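Local structure of nucleoside-diphosphate-sugar epimerase (Pseudomonas aeruginosa, 2X4G) at residues A21-R31 against Q49-E57; H208-V216 against V299-D307. The protein probably binds a nicotinamide dinucleotide in a Rossmann fold and acts on a nucleotide-linked sugar. All coordinates share one frame; numbering follows the deposited sequence.

Contact 1: residues A21-R31 against Q49-E57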
loop_
_atom_site.group_PDB
_atom_site.type_symbol
_atom_site.label_atom_id
_atom_site.label_comp_id
_atom_site.label_asym_id
_atom_site.label_seq_id
_atom_site.Cartn_x
_atom_site.Cartn_y
_atom_site.Cartn_z
ATOM N N ALA A 21 25.706 -8.186 -11.498
ATOM C CA ALA A 21 26.742 -7.193 -11.725
ATOM C C ALA A 21 26.253 -5.833 -12.199
ATOM O O ALA A 21 26.986 -4.853 -12.107
ATOM C CB ALA A 21 27.731 -7.722 -12.724
ATOM N N THR A 22 25.037 -5.748 -12.711
ATOM C CA THR A 22 24.505 -4.470 -13.200
ATOM C C THR A 22 23.854 -3.658 -12.072
ATOM O O THR A 22 23.600 -2.474 -12.238
ATOM C CB THR A 22 23.473 -4.681 -14.316
ATOM O OG1 THR A 22 22.413 -5.487 -13.811
ATOM C CG2 THR A 22 24.090 -5.372 -15.511
ATOM N N GLY A 23 23.577 -4.291 -10.934
ATOM C CA GLY A 23 23.125 -3.550 -9.755
ATOM C C GLY A 23 24.261 -2.754 -9.127
ATOM O O GLY A 23 25.432 -2.982 -9.440
ATOM N N LEU A 24 23.928 -1.842 -8.216
ATOM C CA LEU A 24 24.912 -0.936 -7.628
ATOM C C LEU A 24 26.020 -1.699 -6.943
ATOM O O LEU A 24 27.194 -1.457 -7.187
ATOM C CB LEU A 24 24.251 0.007 -6.611
ATOM C CG LEU A 24 25.168 0.971 -5.831
ATOM C CD1 LEU A 24 26.075 1.770 -6.766
ATOM C CD2 LEU A 24 24.337 1.884 -4.933
ATOM N N LEU A 25 25.652 -2.615 -6.068
ATOM C CA LEU A 25 26.656 -3.278 -5.268
ATOM C C LEU A 25 27.441 -4.318 -6.106
ATOM O O LEU A 25 28.640 -4.449 -5.966
ATOM C CB LEU A 25 26.019 -3.883 -4.019
ATOM C CG LEU A 25 27.007 -4.571 -3.078
ATOM C CD1 LEU A 25 28.089 -3.582 -2.580
ATOM C CD2 LEU A 25 26.275 -5.307 -1.921
ATOM N N GLY A 26 26.783 -5.035 -7.002
ATOM C CA GLY A 26 27.493 -5.959 -7.897
ATOM C C GLY A 26 28.497 -5.283 -8.834
ATOM O O GLY A 26 29.553 -5.835 -9.119
ATOM N N HIS A 27 28.171 -4.089 -9.325
ATOM C CA HIS A 27 29.002 -3.414 -10.307
ATOM C C HIS A 27 30.311 -3.095 -9.628
ATOM O O HIS A 27 31.385 -3.239 -10.213
ATOM C CB HIS A 27 28.289 -2.159 -10.779
ATOM C CG HIS A 27 28.939 -1.465 -11.933
ATOM N ND1 HIS A 27 28.286 -0.497 -12.664
ATOM C CD2 HIS A 27 30.175 -1.570 -12.472
ATOM C CE1 HIS A 27 29.089 -0.041 -13.607
ATOM N NE2 HIS A 27 30.244 -0.669 -13.508
ATOM N N HIS A 28 30.209 -2.679 -8.372
ATOM C CA HIS A 28 31.387 -2.322 -7.560
ATOM C C HIS A 28 32.140 -3.584 -7.079
ATOM O O HIS A 28 33.352 -3.548 -6.916
ATOM C CB HIS A 28 30.986 -1.430 -6.374
ATOM C CG HIS A 28 30.654 -0.011 -6.750
ATOM N ND1 HIS A 28 31.617 0.957 -6.957
ATOM C CD2 HIS A 28 29.460 0.614 -6.907
ATOM C CE1 HIS A 28 31.031 2.104 -7.253
ATOM N NE2 HIS A 28 29.720 1.924 -7.226
ATOM N N ALA A 29 31.470 -4.713 -6.879
ATOM C CA ALA A 29 32.225 -5.955 -6.645
ATOM C C ALA A 29 33.046 -6.252 -7.898
ATOM O O ALA A 29 34.238 -6.500 -7.813
ATOM C CB ALA A 29 31.324 -7.104 -6.319
ATOM N N ALA A 30 32.401 -6.190 -9.062
ATOM C CA ALA A 30 33.056 -6.477 -10.328
ATOM C C ALA A 30 34.324 -5.632 -10.486
ATOM O O ALA A 30 35.417 -6.161 -10.728
ATOM C CB ALA A 30 32.106 -6.237 -11.474
ATOM N N ARG A 31 34.176 -4.328 -10.314
ATOM C CA ARG A 31 35.304 -3.407 -10.327
ATOM C C ARG A 31 36.440 -3.755 -9.369
ATOM O O ARG A 31 37.602 -3.569 -9.676
ATOM C CB ARG A 31 34.814 -2.034 -9.923
ATOM C CG ARG A 31 33.980 -1.344 -10.932
ATOM C CD ARG A 31 33.512 -0.029 -10.352
ATOM N NE ARG A 31 33.402 0.898 -11.439
ATOM C CZ ARG A 31 34.180 1.947 -11.655
ATOM N NH1 ARG A 31 35.105 2.306 -10.807
ATOM N NH2 ARG A 31 33.974 2.666 -12.743
ATOM N N GLN A 49 21.520 -5.693 -19.196
ATOM C CA GLN A 49 22.383 -4.878 -20.017
ATOM C C GLN A 49 23.801 -4.776 -19.470
ATOM O O GLN A 49 24.267 -3.756 -18.965
ATOM C CB GLN A 49 21.775 -3.520 -20.246
ATOM C CG GLN A 49 22.117 -3.090 -21.631
ATOM C CD GLN A 49 21.278 -1.967 -22.105
ATOM O OE1 GLN A 49 20.053 -1.927 -21.865
ATOM N NE2 GLN A 49 21.916 -1.027 -22.806
ATOM N N ILE A 50 24.476 -5.893 -19.638
ATOM C CA ILE A 50 25.754 -6.148 -19.069
ATOM C C ILE A 50 26.841 -5.417 -19.876
ATOM O O ILE A 50 27.932 -5.194 -19.382
ATOM C CB ILE A 50 25.941 -7.686 -19.008
ATOM C CG1 ILE A 50 26.890 -8.077 -17.865
ATOM C CG2 ILE A 50 26.335 -8.252 -20.380
ATOM C CD1 ILE A 50 26.364 -7.739 -16.477
ATOM N N GLN A 51 26.532 -5.007 -21.103
ATOM C CA GLN A 51 27.467 -4.196 -21.897
ATOM C C GLN A 51 27.856 -2.862 -21.229
ATOM O O GLN A 51 28.799 -2.220 -21.677
ATOM C CB GLN A 51 26.935 -3.937 -23.317
ATOM C CG GLN A 51 25.537 -3.284 -23.387
ATOM C CD GLN A 51 24.390 -4.295 -23.702
ATOM O OE1 GLN A 51 24.127 -5.229 -22.928
ATOM N NE2 GLN A 51 23.702 -4.084 -24.837
ATOM N N ARG A 52 27.150 -2.449 -20.172
ATOM C CA ARG A 52 27.621 -1.327 -19.350
ATOM C C ARG A 52 28.930 -1.634 -18.624
ATOM O O ARG A 52 29.549 -0.730 -18.093
ATOM C CB ARG A 52 26.591 -0.916 -18.289
ATOM C CG ARG A 52 25.258 -0.474 -18.839
ATOM C CD ARG A 52 24.553 0.630 -18.012
ATOM N NE ARG A 52 24.794 0.495 -16.585
ATOM C CZ ARG A 52 24.316 -0.488 -15.828
ATOM N NH1 ARG A 52 23.546 -1.443 -16.350
ATOM N NH2 ARG A 52 24.608 -0.514 -14.532
ATOM N N LEU A 53 29.316 -2.905 -18.562
ATOM C CA LEU A 53 30.524 -3.329 -17.870
ATOM C C LEU A 53 31.619 -3.798 -18.836
ATOM O O LEU A 53 32.679 -4.292 -18.412
ATOM C CB LEU A 53 30.191 -4.426 -16.849
ATOM C CG LEU A 53 29.615 -3.900 -15.534
ATOM C CD1 LEU A 53 28.251 -3.312 -15.763
ATOM C CD2 LEU A 53 29.533 -4.994 -14.504
ATOM N N ALA A 54 31.389 -3.615 -20.131
ATOM C CA ALA A 54 32.376 -4.022 -21.134
ATOM C C ALA A 54 33.767 -3.409 -20.879
ATOM O O ALA A 54 34.775 -4.059 -21.107
ATOM C CB ALA A 54 31.882 -3.680 -22.551
ATOM N N TYR A 55 33.813 -2.177 -20.385
ATOM C CA TYR A 55 35.075 -1.506 -20.055
ATOM C C TYR A 55 35.968 -2.322 -19.098
ATOM O O TYR A 55 37.193 -2.195 -19.148
ATOM C CB TYR A 55 34.821 -0.092 -19.509
ATOM C CG TYR A 55 34.271 -0.037 -18.090
ATOM C CD1 TYR A 55 32.924 -0.292 -17.824
ATOM C CD2 TYR A 55 35.092 0.284 -17.013
ATOM C CE1 TYR A 55 32.422 -0.241 -16.547
ATOM C CE2 TYR A 55 34.588 0.323 -15.715
ATOM C CZ TYR A 55 33.248 0.058 -15.492
ATOM O OH TYR A 55 32.734 0.096 -14.218
ATOM N N LEU A 56 35.371 -3.174 -18.265
ATOM C CA LEU A 56 36.151 -4.061 -17.386
ATOM C C LEU A 56 36.796 -5.230 -18.141
ATOM O O LEU A 56 37.569 -6.003 -17.556
ATOM C CB LEU A 56 35.292 -4.605 -16.227
ATOM C CG LEU A 56 34.641 -3.583 -15.270
ATOM C CD1 LEU A 56 33.782 -4.284 -14.242
ATOM C CD2 LEU A 56 35.686 -2.738 -14.588
ATOM N N GLU A 57 36.498 -5.341 -19.438
ATOM C CA GLU A 57 36.953 -6.452 -20.271
ATOM C C GLU A 57 36.621 -7.759 -19.604
ATOM O O GLU A 57 37.505 -8.578 -19.396
ATOM C CB GLU A 57 38.454 -6.364 -20.550
ATOM C CG GLU A 57 38.818 -5.198 -21.489
ATOM C CD GLU A 57 40.310 -5.106 -21.760
ATOM O OE1 GLU A 57 40.925 -6.161 -22.004
ATOM O OE2 GLU A 57 40.866 -3.983 -21.736
#
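Tyr55 reaches across from the 3-10 turns of 50-56 to place its hydroxyl between His27 and Arg31, one turn apart on helix 24-35. His27 NE2 lies 2.7 Å from Tyr55 OH, a hydrogen bond in which either may be the donor; the hydroxyl meets the imidazole edge near its plane. Arg31 NE gives a second bond to Tyr55 OH at 3.0 Å, bent and with the oxygen 28° out of the guanidinium plane, and NH2 adds a weak third. The imidazole can extend to the phenol because its CG is anti to the backbone N (chi1 -172°). The last polar link is nearly straight: Arg52 NH2 donates to Thr22 O at 3.2 Å, on a carbonyl lone pair and in the guanidinium plane. Bends at chi2 and chi3 of Arg52 turn its guanidinium back to that carbonyl.

The apolar contacts line up alongside. Leu53 CD1 sits over the centre of one His27 face, a CH-pi contact 4.0 Å from the ring centroid, while Leu53 CD2 packs on Ala21 CB at 3.7 Å. Leu56 CD1 meets Ala30 CB at 3.8 Å, and Ile50 CD1 reaches Ala21 CB and Thr22 CG2. Strand 39-44 continues this core: Leu42 touches both Ala21 and Leu53, and Leu40 touches Leu56.

Ala21 to Gly26 belong to the glycine-rich GxxGxxG sequence between the first strand and first helix of a Rossmann fold, with Gly23 as N-cap. The segment 49-57 follows the second strand, the beta-alpha-beta setting in which relatives bind the dinucleotide.

Contact 2: residues H208-V216 against V299-D307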
loop_
_atom_site.group_PDB
_atom_site.type_symbol
_atom_site.label_atom_id
_atom_site.label_comp_id
_atom_site.label_asym_id
_atom_site.label_seq_id
_atom_site.Cartn_x
_atom_site.Cartn_y
_atom_site.Cartn_z
ATOM N N HIS A 208 10.122 15.527 4.347
ATOM C CA HIS A 208 10.256 15.130 5.758
ATOM C C HIS A 208 10.965 13.779 5.880
ATOM O O HIS A 208 11.030 13.016 4.913
ATOM C CB HIS A 208 8.875 15.012 6.435
ATOM C CG HIS A 208 8.098 16.291 6.496
ATOM N ND1 HIS A 208 8.243 17.203 7.517
ATOM C CD2 HIS A 208 7.145 16.796 5.676
ATOM C CE1 HIS A 208 7.431 18.226 7.313
ATOM N NE2 HIS A 208 6.753 18.004 6.200
ATOM N N TYR A 209 11.460 13.482 7.082
ATOM C CA TYR A 209 12.091 12.191 7.401
ATOM C C TYR A 209 11.569 11.707 8.748
ATOM O O TYR A 209 11.026 12.500 9.521
ATOM C CB TYR A 209 13.613 12.342 7.512
ATOM C CG TYR A 209 14.035 13.117 8.747
ATOM C CD1 TYR A 209 14.071 14.507 8.739
ATOM C CD2 TYR A 209 14.369 12.464 9.927
ATOM C CE1 TYR A 209 14.453 15.229 9.871
ATOM C CE2 TYR A 209 14.744 13.183 11.077
ATOM C CZ TYR A 209 14.781 14.569 11.038
ATOM O OH TYR A 209 15.133 15.310 12.158
ATOM N N VAL A 210 11.769 10.423 9.039
ATOM C CA VAL A 210 11.420 9.842 10.331
ATOM C C VAL A 210 12.676 9.448 11.112
ATOM O O VAL A 210 13.569 8.801 10.573
ATOM C CB VAL A 210 10.514 8.603 10.150
ATOM C CG1 VAL A 210 10.515 7.733 11.404
ATOM C CG2 VAL A 210 9.098 9.039 9.821
ATOM N N ALA A 211 12.719 9.807 12.397
ATOM C CA ALA A 211 13.885 9.536 13.253
ATOM C C ALA A 211 14.318 8.077 13.157
ATOM O O ALA A 211 13.479 7.165 13.080
ATOM C CB ALA A 211 13.592 9.914 14.717
ATOM N N GLY A 212 15.626 7.853 13.159
ATOM C CA GLY A 212 16.153 6.497 13.024
ATOM C C GLY A 212 17.666 6.420 12.920
ATOM O O GLY A 212 18.335 7.368 12.505
ATOM N N GLN A 213 18.200 5.269 13.295
ATOM C CA GLN A 213 19.630 5.055 13.276
ATOM C C GLN A 213 19.934 4.215 12.058
ATOM O O GLN A 213 19.175 3.317 11.735
ATOM C CB GLN A 213 20.065 4.307 14.540
ATOM C CG GLN A 213 19.508 4.873 15.829
ATOM C CD GLN A 213 20.225 4.313 17.033
ATOM O OE1 GLN A 213 20.828 5.067 17.825
ATOM N NE2 GLN A 213 20.211 2.981 17.162
ATOM N N ARG A 214 21.054 4.485 11.400
ATOM C CA ARG A 214 21.404 3.779 10.174
ATOM C C ARG A 214 22.895 3.765 9.937
ATOM O O ARG A 214 23.572 4.716 10.285
ATOM C CB ARG A 214 20.725 4.466 8.998
ATOM C CG ARG A 214 20.735 3.633 7.741
ATOM C CD ARG A 214 19.847 4.227 6.666
ATOM N NE ARG A 214 18.435 4.111 7.011
ATOM C CZ ARG A 214 17.717 2.994 6.899
ATOM N NH1 ARG A 214 18.275 1.865 6.456
ATOM N NH2 ARG A 214 16.434 3.006 7.252
ATOM N N ASN A 215 23.398 2.687 9.348
ATOM C CA ASN A 215 24.778 2.636 8.858
ATOM C C ASN A 215 24.814 2.733 7.346
ATOM O O ASN A 215 24.176 1.935 6.637
ATOM C CB ASN A 215 25.506 1.370 9.280
ATOM C CG ASN A 215 27.010 1.429 8.973
ATOM O OD1 ASN A 215 27.453 0.939 7.938
ATOM N ND2 ASN A 215 27.789 2.039 9.867
ATOM N N VAL A 216 25.573 3.722 6.876
ATOM C CA VAL A 216 25.737 4.021 5.466
ATOM C C VAL A 216 27.155 3.650 5.049
ATOM O O VAL A 216 28.087 3.850 5.823
ATOM C CB VAL A 216 25.489 5.514 5.230
ATOM C CG1 VAL A 216 26.041 5.973 3.882
ATOM C CG2 VAL A 216 24.019 5.782 5.310
ATOM N N VAL A 299 9.548 -0.094 9.209
ATOM C CA VAL A 299 10.970 -0.399 8.964
ATOM C C VAL A 299 11.593 0.714 8.066
ATOM O O VAL A 299 12.776 0.640 7.676
ATOM C CB VAL A 299 11.155 -1.813 8.341
ATOM C CG1 VAL A 299 10.448 -2.883 9.197
ATOM C CG2 VAL A 299 10.648 -1.844 6.904
ATOM N N MET A 300 10.775 1.738 7.768
ATOM C CA MET A 300 11.196 3.005 7.121
ATOM C C MET A 300 12.155 3.855 8.020
ATOM O O MET A 300 12.821 4.803 7.561
ATOM C CB MET A 300 9.942 3.825 6.747
ATOM C CG MET A 300 9.085 3.238 5.598
ATOM S SD MET A 300 8.340 1.594 5.853
ATOM C CE MET A 300 9.591 0.530 5.113
ATOM N N ALA A 301 12.175 3.512 9.307
ATOM C CA ALA A 301 13.198 3.952 10.250
ATOM C C ALA A 301 13.295 2.873 11.342
ATOM O O ALA A 301 13.158 3.148 12.541
ATOM C CB ALA A 301 12.842 5.315 10.844
ATOM N N GLY A 302 13.500 1.634 10.894
ATOM C CA GLY A 302 13.719 0.505 11.787
ATOM C C GLY A 302 15.121 -0.073 11.666
ATOM O O GLY A 302 15.334 -1.234 11.993
ATOM N N GLY A 303 16.085 0.726 11.213
ATOM C CA GLY A 303 17.458 0.254 11.056
ATOM C C GLY A 303 18.225 0.460 12.341
ATOM O O GLY A 303 17.720 1.131 13.245
ATOM N N GLN A 304 19.433 -0.108 12.430
ATOM C CA GLN A 304 20.338 0.165 13.567
ATOM C C GLN A 304 21.768 0.482 13.143
ATOM O O GLN A 304 22.123 0.343 11.975
ATOM C CB GLN A 304 20.353 -1.009 14.547
ATOM C CG GLN A 304 20.829 -2.332 13.967
ATOM C CD GLN A 304 20.759 -3.453 14.983
ATOM O OE1 GLN A 304 20.894 -3.221 16.186
ATOM N NE2 GLN A 304 20.543 -4.671 14.511
ATOM N N PHE A 305 22.572 0.934 14.107
ATOM C CA PHE A 305 24.007 1.124 13.913
ATOM C C PHE A 305 24.638 -0.248 13.858
ATOM O O PHE A 305 24.137 -1.187 14.474
ATOM C CB PHE A 305 24.655 1.921 15.056
ATOM C CG PHE A 305 24.306 3.402 15.091
ATOM C CD1 PHE A 305 23.724 4.058 14.016
ATOM C CD2 PHE A 305 24.608 4.143 16.212
ATOM C CE1 PHE A 305 23.438 5.424 14.084
ATOM C CE2 PHE A 305 24.323 5.499 16.275
ATOM C CZ PHE A 305 23.739 6.136 15.202
ATOM N N LEU A 306 25.742 -0.347 13.123
ATOM C CA LEU A 306 26.442 -1.605 12.910
ATOM C C LEU A 306 27.892 -1.504 13.412
ATOM O O LEU A 306 28.505 -0.451 13.313
ATOM C CB LEU A 306 26.395 -1.980 11.426
ATOM C CG LEU A 306 25.000 -2.021 10.770
ATOM C CD1 LEU A 306 25.026 -2.707 9.399
ATOM C CD2 LEU A 306 23.947 -2.691 11.664
ATOM N N ASP A 307 28.405 -2.601 13.970
ATOM C CA ASP A 307 29.760 -2.709 14.497
ATOM C C ASP A 307 30.593 -3.364 13.420
ATOM O O ASP A 307 30.300 -4.483 13.015
ATOM C CB ASP A 307 29.755 -3.601 15.765
ATOM C CG ASP A 307 31.114 -3.630 16.517
ATOM O OD1 ASP A 307 31.171 -4.203 17.636
ATOM O OD2 ASP A 307 32.117 -3.071 16.014
#
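Asn215 and Leu306 share one polar partner, the side-chain oxygen OD1 of Asn245, which accepts hydrogen bonds from Asn215 ND2 and from the backbone N of Leu306. Two donors, one from each segment, thus grip the same atom, and Asn215 OD1 takes the backbone N of Gly243, so both ends of the Asn215 amide are held and its rotation is fixed. Nearer the backbone, the pair packs through carbon: Asn215 CB lies 3.7 Å from Leu306 CG.

Gln213 and Phe305 make the flat contact. The glutamine amide stacks on one face of the ring, the planes 19° apart, with Gln213 OE1 offset toward the rim and 3.8 Å from Phe305 CE2. Gln213 CG is anti to the carbonyl carbon (chi1 -48°) and the chain runs extended beyond it, which carries the amide over the ring. Closer to the main chain, Gln213 CB is 3.6 Å from Phe305 CE1, and the backbone N of Arg214 comes to the ring edge, near its plane.

Arg214 turns the edge of its guanidinium toward the carbonyls of Val299 and Met300, but Arg214 NH2 stays 4.0 Å from Met300 O and makes no bond there; NH1 is bonded to Tyr128 OH. At the other end, Ala301 CB packs on Val210 CG1 at 3.4 Å.

Strand 213-218 pairs parallel with 176-185 and antiparallel with 238-247 in the mixed sheet, and Leu306 also lies on Leu240 and Thr242 of the latter. Strand 208-210 pairs with 265-267, and Val210 touches Leu278 of the second subunit. The loop 299-307 leads on to helix 309-315.

Contact 1 closes before contact 2 opens along the chain, and the two lie on opposite sides of the chain's centre, about 28 Å between centres and about 10 Å between nearest atoms, without touching. One mixed sheet connects them: strand 15-19 leads into 21-31 and strand 39-44 precedes 49-57, while strand 213-218 of contact 2 is paired with 176-185 and 238-247. Helix 219-232, which follows strand 213-218, packs on Leu24, Leu25 and His28. Contact 1 thus lies in the probable dinucleotide-binding part of the Rossmann fold, whereas contact 2 lays a later loop against strand 213-218, close to the second subunit.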